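Local coordinates for protein phosphoinositol-specific phospholipase C (PDB 5FYP) that probably cleaves phosphoinositides in a calcium-dependent manner, as a bacterial phosphoinositide-specific phospholipase C with a TIM-barrel type of fold, at residues 122-127 and 196-201; 270-275 and 280-285. One frame throughout, in Å; residues are numbered along the deposited sequence. Where two conformers were deposited one is given.

In the fold
Contacts 1 and 2 lie on opposite sides of the chain's centre, their own centres about 31 Å apart, and share no helix or strand. Contact 1 is partly buried: the loop after strand 114-120 leans on helix 193-203, which follows strand 184-189, the parallel neighbour of 114-120, through a tryptophan, a tyrosine and a water. The touching residues of contact 2 are all buried, and the contact is local in sequence, joining helix 269-274 to strand 279-282 within one beta-alpha-beta unit. Their chemistry differs accordingly. The partly buried contact 1 has aromatic packing and a water bridge but no direct hydrogen bond between residues 122-127 and 196-201, whereas contact 2 turns on a histidine-tyrosine hydrogen bond between interior side chains.

Contact 1 of 2, residues 122-127 and 196-201; sequences QGWSKE and LSQYAE
Trp124 brings the benzo end of its indole up to Tyr199, and this pair forms the close-packed half of the contact between the loop after strand 114-120 and helix 193-203. CZ2 of Trp124 does the touching, 3.8 Å from CD1 of Tyr199 and equally near its CB. The planes are only 26° apart, but the rings are slid so far that their six-membered centroids lie 5.9 Å from each other and little overlap remains. Tyr199 reaches this place because its CG stands anti to the backbone N (chi1 172°), which sets the ring beside the carbonyl carbon and alongside the indole, where its hydroxyl bonds to Asp137. Leu188 of strand 184-189 touches both side chains, extending the apolar patch toward the sheet. The indole is fixed further by NE1, which donates to the carbonyl of Lys195, just ahead of residues 196-201, and by a cation-pi contact with Lys120.

On the other flank the fit is looser and wet. Gln198, an exposed residue, brings OE1 up to the pyrrole edge of Trp124, 3.4 Å from CD1 and near the ring plane, with amide and indole planes 66° apart. No direct hydrogen bond crosses here. Instead one water accepts from Trp124 N at 2.8 Å and donates to Gln198 OE1 at 2.7 Å, linking loop backbone to helix side chain. The loop is thus held to the helix mainly by apolar ring contact and the indole N-H, while its backbone is joined to Gln198 through solvent.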
ATOM      1  N   GLN A 122      15.182   2.895   4.298  1.00  9.11           N
ATOM      2  CA  GLN A 122      16.453   2.317   4.760  1.00  9.34           C
ATOM      3  C   GLN A 122      16.256   0.804   4.894  1.00  9.85           C
ATOM      4  O   GLN A 122      15.182   0.269   4.649  1.00 11.93           O
ATOM      5  CB  GLN A 122      16.903   2.979   6.059  1.00 10.02           C
ATOM      6  CG  GLN A 122      17.243   4.443   5.833  1.00 11.43           C
ATOM      7  CD  GLN A 122      17.630   5.193   7.064  1.00 14.47           C
ATOM      8  OE1 GLN A 122      16.872   5.274   8.019  1.00 11.84           O
ATOM      9  NE2 GLN A 122      18.785   5.836   7.002  1.00 60.51           N
ATOM     10  N   GLY A 123      17.328   0.103   5.258  1.00 10.61           N
ATOM     11  CA  GLY A 123      17.252  -1.338   5.444  1.00 11.64           C
ATOM     12  C   GLY A 123      16.622  -1.761   6.747  1.00 10.60           C
ATOM     13  O   GLY A 123      16.280  -0.915   7.582  1.00 12.07           O
ATOM     14  N   TRP A 124      16.446  -3.072   6.918  1.00 10.37           N
ATOM     15  CA  TRP A 124      15.949  -3.614   8.174  1.00 10.53           C
ATOM     16  C   TRP A 124      17.083  -3.594   9.205  1.00 11.38           C
ATOM     17  O   TRP A 124      18.249  -3.797   8.857  1.00 13.85           O
ATOM     18  CB  TRP A 124      15.474  -5.056   7.984  1.00 10.19           C
ATOM     19  CG  TRP A 124      14.297  -5.127   7.095  1.00 10.29           C
ATOM     20  CD1 TRP A 124      14.241  -5.613   5.824  1.00  9.83           C
ATOM     21  CD2 TRP A 124      12.973  -4.712   7.410  1.00  9.79           C
ATOM     22  NE1 TRP A 124      12.981  -5.473   5.314  1.00  8.77           N
ATOM     23  CE2 TRP A 124      12.186  -4.907   6.273  1.00  8.71           C
ATOM     24  CE3 TRP A 124      12.398  -4.143   8.543  1.00  9.40           C
ATOM     25  CZ2 TRP A 124      10.828  -4.564   6.256  1.00  8.53           C
ATOM     26  CZ3 TRP A 124      11.069  -3.820   8.521  1.00 10.51           C
ATOM     27  CH2 TRP A 124      10.289  -4.022   7.391  1.00 10.15           C
ATOM     28  N   SER A 125      16.739  -3.412  10.478  1.00 11.86           N
ATOM     29  CA  SER A 125      17.753  -3.630  11.532  1.00 12.44           C
ATOM     30  C   SER A 125      17.819  -5.079  11.943  1.00 13.73           C
ATOM     31  O   SER A 125      16.969  -5.884  11.590  1.00 14.55           O
ATOM     32  CB  SER A 125      17.450  -2.796  12.776  1.00 10.74           C
ATOM     33  OG  SER A 125      16.537  -3.414  13.680  1.00 13.10           O
ATOM     34  N   LYS A 126      18.861  -5.387  12.715  1.00 14.61           N
ATOM     35  CA  LYS A 126      18.924  -6.647  13.464  1.00 17.24           C
ATOM     36  C   LYS A 126      18.096  -6.543  14.750  1.00 17.10           C
ATOM     37  O   LYS A 126      17.631  -5.466  15.144  1.00 16.32           O
ATOM     38  CB  LYS A 126      20.373  -7.060  13.730  1.00 20.91           C
ATOM     39  CG  LYS A 126      21.215  -7.255  12.477  1.00 27.18           C
ATOM     40  CD  LYS A 126      20.739  -8.351  11.564  1.00 34.60           C
ATOM     41  CE  LYS A 126      21.674  -8.521  10.374  1.00 40.60           C
ATOM     42  NZ  LYS A 126      21.095  -9.470   9.383  1.00 49.19           N
ATOM     43  N   GLU A 127      17.976  -7.661  15.447  1.00 22.12           N
ATOM     44  CA  GLU A 127      17.092  -7.746  16.616  1.00 21.60           C
ATOM     45  C   GLU A 127      17.437  -6.713  17.671  1.00 18.25           C
ATOM     46  O   GLU A 127      16.534  -6.090  18.233  1.00 17.93           O
ATOM     47  CB  GLU A 127      17.079  -9.159  17.222  1.00 24.58           C
ATOM     48  CG  GLU A 127      16.218 -10.207  16.497  1.00 26.10           C
ATOM     49  CD  GLU A 127      16.643 -10.557  15.062  1.00 36.96           C
ATOM     50  OE1 GLU A 127      17.823 -10.286  14.650  1.00 46.41           O
ATOM     51  OE2 GLU A 127      15.772 -11.120  14.334  1.00 47.49           O
ATOM     52  N   LEU A 196      12.062  -6.344   0.450  1.00  7.10           N
ATOM     53  CA  LEU A 196      10.777  -7.019   0.483  1.00  7.32           C
ATOM     54  C   LEU A 196      10.974  -8.526   0.667  1.00  7.40           C
ATOM     55  O   LEU A 196      10.218  -9.170   1.386  1.00  7.70           O
ATOM     56  CB  LEU A 196       9.967  -6.731  -0.787  1.00  7.41           C
ATOM     57  CG  LEU A 196       9.230  -5.387  -0.826  1.00  8.50           C
ATOM     58  CD1 LEU A 196       9.988  -4.178  -0.414  1.00  9.78           C
ATOM     59  CD2 LEU A 196       8.608  -5.209  -2.181  1.00  8.32           C
ATOM     60  N   SER A 197      11.983  -9.083  -0.008  1.00  7.41           N
ATOM     61  CA  SER A 197      12.275 -10.503   0.129  1.00  8.22           C
ATOM     62  C   SER A 197      12.681 -10.848   1.568  1.00  8.75           C
ATOM     63  O   SER A 197      12.257 -11.865   2.106  1.00  9.63           O
ATOM     64  CB  SER A 197      13.352 -10.892  -0.862  1.00  8.17           C
ATOM     65  OG  SER A 197      13.465 -12.311  -0.939  1.00  9.56           O
ATOM     66  N   GLN A 198      13.444  -9.953   2.170  1.00  8.43           N
ATOM     67  CA  GLN A 198      13.863 -10.141   3.560  1.00  9.43           C
ATOM     68  C   GLN A 198      12.639 -10.124   4.496  1.00  8.90           C
ATOM     69  O   GLN A 198      12.548 -10.926   5.422  1.00  9.84           O
ATOM     70  CB  GLN A 198      14.843  -9.052   3.951  1.00 10.07           C
ATOM     71  CG  GLN A 198      16.204  -9.212   3.279  1.00 11.26           C
ATOM     72  CD  GLN A 198      16.997  -7.919   3.200  1.00 12.45           C
ATOM     73  OE1 GLN A 198      16.696  -6.933   3.854  1.00 16.75           O
ATOM     74  NE2 GLN A 198      18.033  -7.929   2.419  1.00 16.99           N
ATOM     75  N   TYR A 199      11.728  -9.177   4.259  1.00  8.59           N
ATOM     76  CA  TYR A 199      10.507  -9.101   5.058  1.00  7.90           C
ATOM     77  C   TYR A 199       9.689 -10.392   4.934  1.00  8.46           C
ATOM     78  O   TYR A 199       9.282 -10.986   5.936  1.00  9.27           O
ATOM     79  CB  TYR A 199       9.712  -7.865   4.641  1.00  8.57           C
ATOM     80  CG  TYR A 199       8.351  -7.818   5.291  1.00  8.39           C
ATOM     81  CD1 TYR A 199       8.181  -7.284   6.574  1.00  8.47           C
ATOM     82  CD2 TYR A 199       7.245  -8.340   4.658  1.00  8.65           C
ATOM     83  CE1 TYR A 199       6.953  -7.303   7.203  1.00  8.67           C
ATOM     84  CE2 TYR A 199       5.992  -8.354   5.262  1.00  8.37           C
ATOM     85  CZ  TYR A 199       5.860  -7.845   6.556  1.00  8.56           C
ATOM     86  OH  TYR A 199       4.634  -7.902   7.138  1.00  9.10           O
ATOM     87  N   ALA A 200       9.463 -10.856   3.707  1.00  8.18           N
ATOM     88  CA  ALA A 200       8.653 -12.039   3.494  1.00  8.54           C
ATOM     89  C   ALA A 200       9.313 -13.295   4.049  1.00  9.18           C
ATOM     90  O   ALA A 200       8.633 -14.174   4.584  1.00 10.73           O
ATOM     91  CB  ALA A 200       8.321 -12.211   2.016  1.00  8.96           C
ATOM     92  N   GLU A 201      10.636 -13.402   3.919  1.00  9.79           N
ATOM     93  CA  GLU A 201      11.340 -14.559   4.499  1.00 11.41           C
ATOM     94  C   GLU A 201      11.229 -14.576   6.015  1.00 11.13           C
ATOM     95  O   GLU A 201      11.117 -15.638   6.611  1.00 12.68           O
ATOM     96  CB  GLU A 201      12.791 -14.574   4.022  1.00 13.04           C
ATOM     97  CG  GLU A 201      12.844 -14.989   2.567  1.00 20.00           C
ATOM     98  CD  GLU A 201      14.077 -15.656   2.116  1.00 22.61           C
ATOM     99  OE1 GLU A 201      15.119 -15.496   2.827  1.00 23.57           O
ATOM    100  OE2 GLU A 201      13.930 -16.302   1.035  1.00 24.51           O
TER
HETATM  101  O   HOH W   1      17.763  -4.789   5.086  1.00 14.60           O

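Contact 2 of 2, residues 270-275 and 280-285; sequences AQHINQ and SAYYRF
His272 projects from helix 269-274 onto Ser280 and Tyr282 of strand 279-282, the helix and second strand of a beta-alpha-beta unit that starts with strand 258-262, in keeping with the TIM-barrel kinship of the family. Along the helix, Ala270 O receives the amide of Asn274, a regular turn that carries His272 on the side facing the strand. The histidine is the one residue of 270-275 to make close contact with 280-285. Its CG lies beside the backbone N and anti to the carbonyl carbon, which directs the imidazole at the strand. ND1 donates to Tyr282 OH over 2.8 Å, a short but bent bond with an N-H...O angle of 135°; the oxygen sits near the ring plane, 16° out of it. The two side chains come from opposite directions, and their rings meet obliquely, planes 57° apart. NE2, on the far side of the imidazole, bonds to Asp264, so both ring nitrogens are engaged and the ring's rotation is probably fixed. With a leucine in place of His272, Tyr282 OH would probably lose its imidazole donor and Asp264 its ring partner, in a buried setting. At Gln275, whose amide still bonds to the carbonyl of Gln271, the chain leaves helical geometry and runs on to the strand. There Tyr282 also hydrogen-bonds through OH to the carbonyl of Val267, which ties the phenol to the loop ahead of the helix as well as to the helix itself. Nearer the base of the histidine, Ser280 closes the packing with its hydroxyl oxygen OG, 3.1 Å from CB of His272.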
ATOM      1  N   ALA A 270      -9.110   8.656 -15.935  1.00 13.31           N
ATOM      2  CA  ALA A 270      -9.820   7.870 -16.942  1.00 14.04           C
ATOM      3  C   ALA A 270      -8.869   7.071 -17.801  1.00 14.32           C
ATOM      4  O   ALA A 270      -9.129   5.910 -18.121  1.00 16.71           O
ATOM      5  CB  ALA A 270     -10.698   8.773 -17.808  1.00 13.18           C
ATOM      6  N   GLN A 271      -7.772   7.669 -18.219  1.00 14.13           N
ATOM      7  CA  GLN A 271      -6.822   6.930 -19.032  1.00 12.07           C
ATOM      8  C   GLN A 271      -6.148   5.809 -18.230  1.00 13.91           C
ATOM      9  O   GLN A 271      -5.969   4.688 -18.744  1.00 13.35           O
ATOM     10  CB  GLN A 271      -5.805   7.844 -19.646  1.00 11.63           C
ATOM     11  CG  GLN A 271      -4.931   7.064 -20.576  1.00 18.61           C
ATOM     12  N   HIS A 272      -5.803   6.082 -16.974  1.00 11.90           N
ATOM     13  CA  HIS A 272      -5.285   5.005 -16.132  1.00 10.69           C
ATOM     14  C   HIS A 272      -6.253   3.843 -15.916  1.00 10.88           C
ATOM     15  O   HIS A 272      -5.817   2.683 -15.847  1.00 10.97           O
ATOM     16  CB  HIS A 272      -4.806   5.585 -14.800  1.00  8.84           C
ATOM     17  CG  HIS A 272      -3.536   6.362 -14.931  1.00 10.77           C
ATOM     18  ND1 HIS A 272      -3.316   7.555 -14.282  1.00 11.30           N
ATOM     19  CD2 HIS A 272      -2.428   6.121 -15.663  1.00 11.57           C
ATOM     20  CE1 HIS A 272      -2.102   7.986 -14.565  1.00 11.40           C
ATOM     21  NE2 HIS A 272      -1.537   7.132 -15.404  1.00 11.39           N
ATOM     22  N   ILE A 273      -7.540   4.144 -15.817  1.00 11.22           N
ATOM     23  CA  ILE A 273      -8.556   3.090 -15.760  1.00 11.83           C
ATOM     24  C   ILE A 273      -8.487   2.220 -17.014  1.00 12.01           C
ATOM     25  O   ILE A 273      -8.540   0.997 -16.949  1.00 12.56           O
ATOM     26  CB  ILE A 273      -9.959   3.722 -15.611  1.00 12.23           C
ATOM     27  CG1 ILE A 273     -10.096   4.354 -14.206  1.00 12.83           C
ATOM     28  CG2 ILE A 273     -11.052   2.716 -15.868  1.00 14.23           C
ATOM     29  CD1 ILE A 273     -11.309   5.266 -14.052  1.00 14.64           C
ATOM     30  N   ASN A 274      -8.405   2.865 -18.150  0.50 11.60           N
ATOM     31  CA  ASN A 274      -8.336   2.131 -19.398  0.50 13.27           C
ATOM     32  C   ASN A 274      -7.044   1.251 -19.491  0.50 12.48           C
ATOM     33  O   ASN A 274      -7.058   0.175 -20.108  0.50 15.01           O
ATOM     34  CB  ASN A 274      -8.480   3.148 -20.509  0.50 11.94           C
ATOM     35  CG  ASN A 274      -9.836   3.948 -20.447  0.50 12.21           C
ATOM     36  OD1 ASN A 274     -10.905   3.512 -19.892  0.50 13.96           O
ATOM     37  ND2 ASN A 274      -9.790   5.122 -21.043  0.50 10.58           N
ATOM     38  N   GLN A 275      -5.983   1.680 -18.782  1.00 12.51           N
ATOM     39  CA  GLN A 275      -4.713   0.969 -18.660  1.00 12.27           C
ATOM     40  C   GLN A 275      -4.676  -0.091 -17.540  1.00 10.25           C
ATOM     41  O   GLN A 275      -3.630  -0.697 -17.282  1.00 10.27           O
ATOM     42  CB  GLN A 275      -3.583   1.994 -18.522  1.00 12.41           C
ATOM     43  CG  GLN A 275      -3.476   2.850 -19.795  1.00 13.87           C
ATOM     44  CD  GLN A 275      -2.591   4.079 -19.713  1.00 18.05           C
ATOM     45  OE1 GLN A 275      -2.162   4.550 -18.679  1.00 16.42           O
ATOM     46  NE2 GLN A 275      -2.263   4.577 -20.891  1.00 35.72           N
ATOM     47  N   SER A 280      -3.610   4.655  -8.973  1.00  6.90           N
ATOM     48  CA  SER A 280      -2.895   5.654  -9.746  1.00  7.41           C
ATOM     49  C   SER A 280      -2.484   6.775  -8.820  1.00  7.33           C
ATOM     50  O   SER A 280      -3.342   7.510  -8.317  1.00  7.81           O
ATOM     51  CB  SER A 280      -3.787   6.229 -10.851  1.00  7.96           C
ATOM     52  OG  SER A 280      -4.048   5.263 -11.843  1.00 10.40           O
ATOM     53  N   ALA A 281      -1.172   6.885  -8.561  1.00  7.33           N
ATOM     54  CA  ALA A 281      -0.682   7.827  -7.557  1.00  7.53           C
ATOM     55  C   ALA A 281      -0.464   9.204  -8.153  1.00  7.48           C
ATOM     56  O   ALA A 281       0.276   9.341  -9.124  1.00  8.94           O
ATOM     57  CB  ALA A 281       0.600   7.307  -6.969  1.00  9.06           C
ATOM     58  N   TYR A 282      -1.077  10.206  -7.535  1.00  7.53           N
ATOM     59  CA  TYR A 282      -0.963  11.599  -7.955  1.00  7.52           C
ATOM     60  C   TYR A 282      -0.560  12.489  -6.797  1.00  8.12           C
ATOM     61  O   TYR A 282      -1.140  12.414  -5.709  1.00  8.33           O
ATOM     62  CB  TYR A 282      -2.289  12.131  -8.460  1.00  7.98           C
ATOM     63  CG  TYR A 282      -2.784  11.519  -9.726  1.00  8.38           C
ATOM     64  CD1 TYR A 282      -3.601  10.400  -9.698  1.00  8.67           C
ATOM     65  CD2 TYR A 282      -2.509  12.088 -10.972  1.00  9.25           C
ATOM     66  CE1 TYR A 282      -4.105   9.851 -10.858  1.00  9.21           C
ATOM     67  CE2 TYR A 282      -3.015  11.543 -12.147  1.00 10.83           C
ATOM     68  CZ  TYR A 282      -3.802  10.429 -12.073  1.00  9.88           C
ATOM     69  OH  TYR A 282      -4.346   9.896 -13.201  1.00 11.10           O
ATOM     70  N   TYR A 283       0.378  13.397  -7.049  1.00  8.08           N
ATOM     71  CA  TYR A 283       0.668  14.447  -6.072  1.00  8.53           C
ATOM     72  C   TYR A 283      -0.600  15.258  -5.760  1.00  8.88           C
ATOM     73  O   TYR A 283      -0.927  15.504  -4.597  1.00  9.70           O
ATOM     74  CB  TYR A 283       1.759  15.359  -6.585  1.00  9.54           C
ATOM     75  CG  TYR A 283       3.074  14.669  -6.768  1.00  9.97           C
ATOM     76  CD1 TYR A 283       3.785  14.182  -5.664  1.00 10.54           C
ATOM     77  CD2 TYR A 283       3.667  14.523  -8.027  1.00 10.37           C
ATOM     78  CE1 TYR A 283       5.022  13.573  -5.810  1.00 11.81           C
ATOM     79  CE2 TYR A 283       4.888  13.897  -8.195  1.00 11.84           C
ATOM     80  CZ  TYR A 283       5.573  13.439  -7.077  1.00 12.16           C
ATOM     81  OH  TYR A 283       6.812  12.860  -7.206  1.00 15.35           O
ATOM     82  N   ARG A 284      -1.276  15.683  -6.824  1.00  8.74           N
ATOM     83  CA  ARG A 284      -2.498  16.539  -6.763  1.00  9.27           C
ATOM     84  C   ARG A 284      -3.717  15.611  -6.892  1.00  9.21           C
ATOM     85  O   ARG A 284      -4.439  15.611  -7.885  1.00 10.84           O
ATOM     86  CB  ARG A 284      -2.470  17.607  -7.840  1.00 10.82           C
ATOM     87  CG  ARG A 284      -1.210  18.484  -7.794  1.00 13.53           C
ATOM     88  CD  ARG A 284      -1.054  19.434  -8.981  1.00 16.06           C
ATOM     89  NE  ARG A 284      -2.133  20.366  -9.109  1.00 16.68           N
ATOM     90  CZ  ARG A 284      -2.323  21.124 -10.179  1.00 16.97           C
ATOM     91  NH1 ARG A 284      -1.534  21.035 -11.302  1.00 12.66           N
ATOM     92  NH2 ARG A 284      -3.347  21.978 -10.184  1.00 17.76           N
ATOM     93  N   PHE A 285      -3.914  14.789  -5.870  1.00  8.86           N
ATOM     94  CA  PHE A 285      -4.940  13.750  -5.933  1.00  9.45           C
ATOM     95  C   PHE A 285      -6.379  14.297  -6.006  1.00  9.34           C
ATOM     96  O   PHE A 285      -7.205  13.727  -6.721  1.00 10.06           O
ATOM     97  CB  PHE A 285      -4.803  12.767  -4.753  1.00  8.82           C
ATOM     98  CG  PHE A 285      -4.710  13.444  -3.412  1.00  9.05           C
ATOM     99  CD1 PHE A 285      -5.849  13.807  -2.717  1.00 10.00           C
ATOM    100  CD2 PHE A 285      -3.470  13.770  -2.886  1.00  9.38           C
ATOM    101  CE1 PHE A 285      -5.738  14.484  -1.515  1.00 11.33           C
ATOM    102  CE2 PHE A 285      -3.375  14.476  -1.713  1.00  9.77           C
ATOM    103  CZ  PHE A 285      -4.512  14.827  -1.030  1.00 10.19           C
TER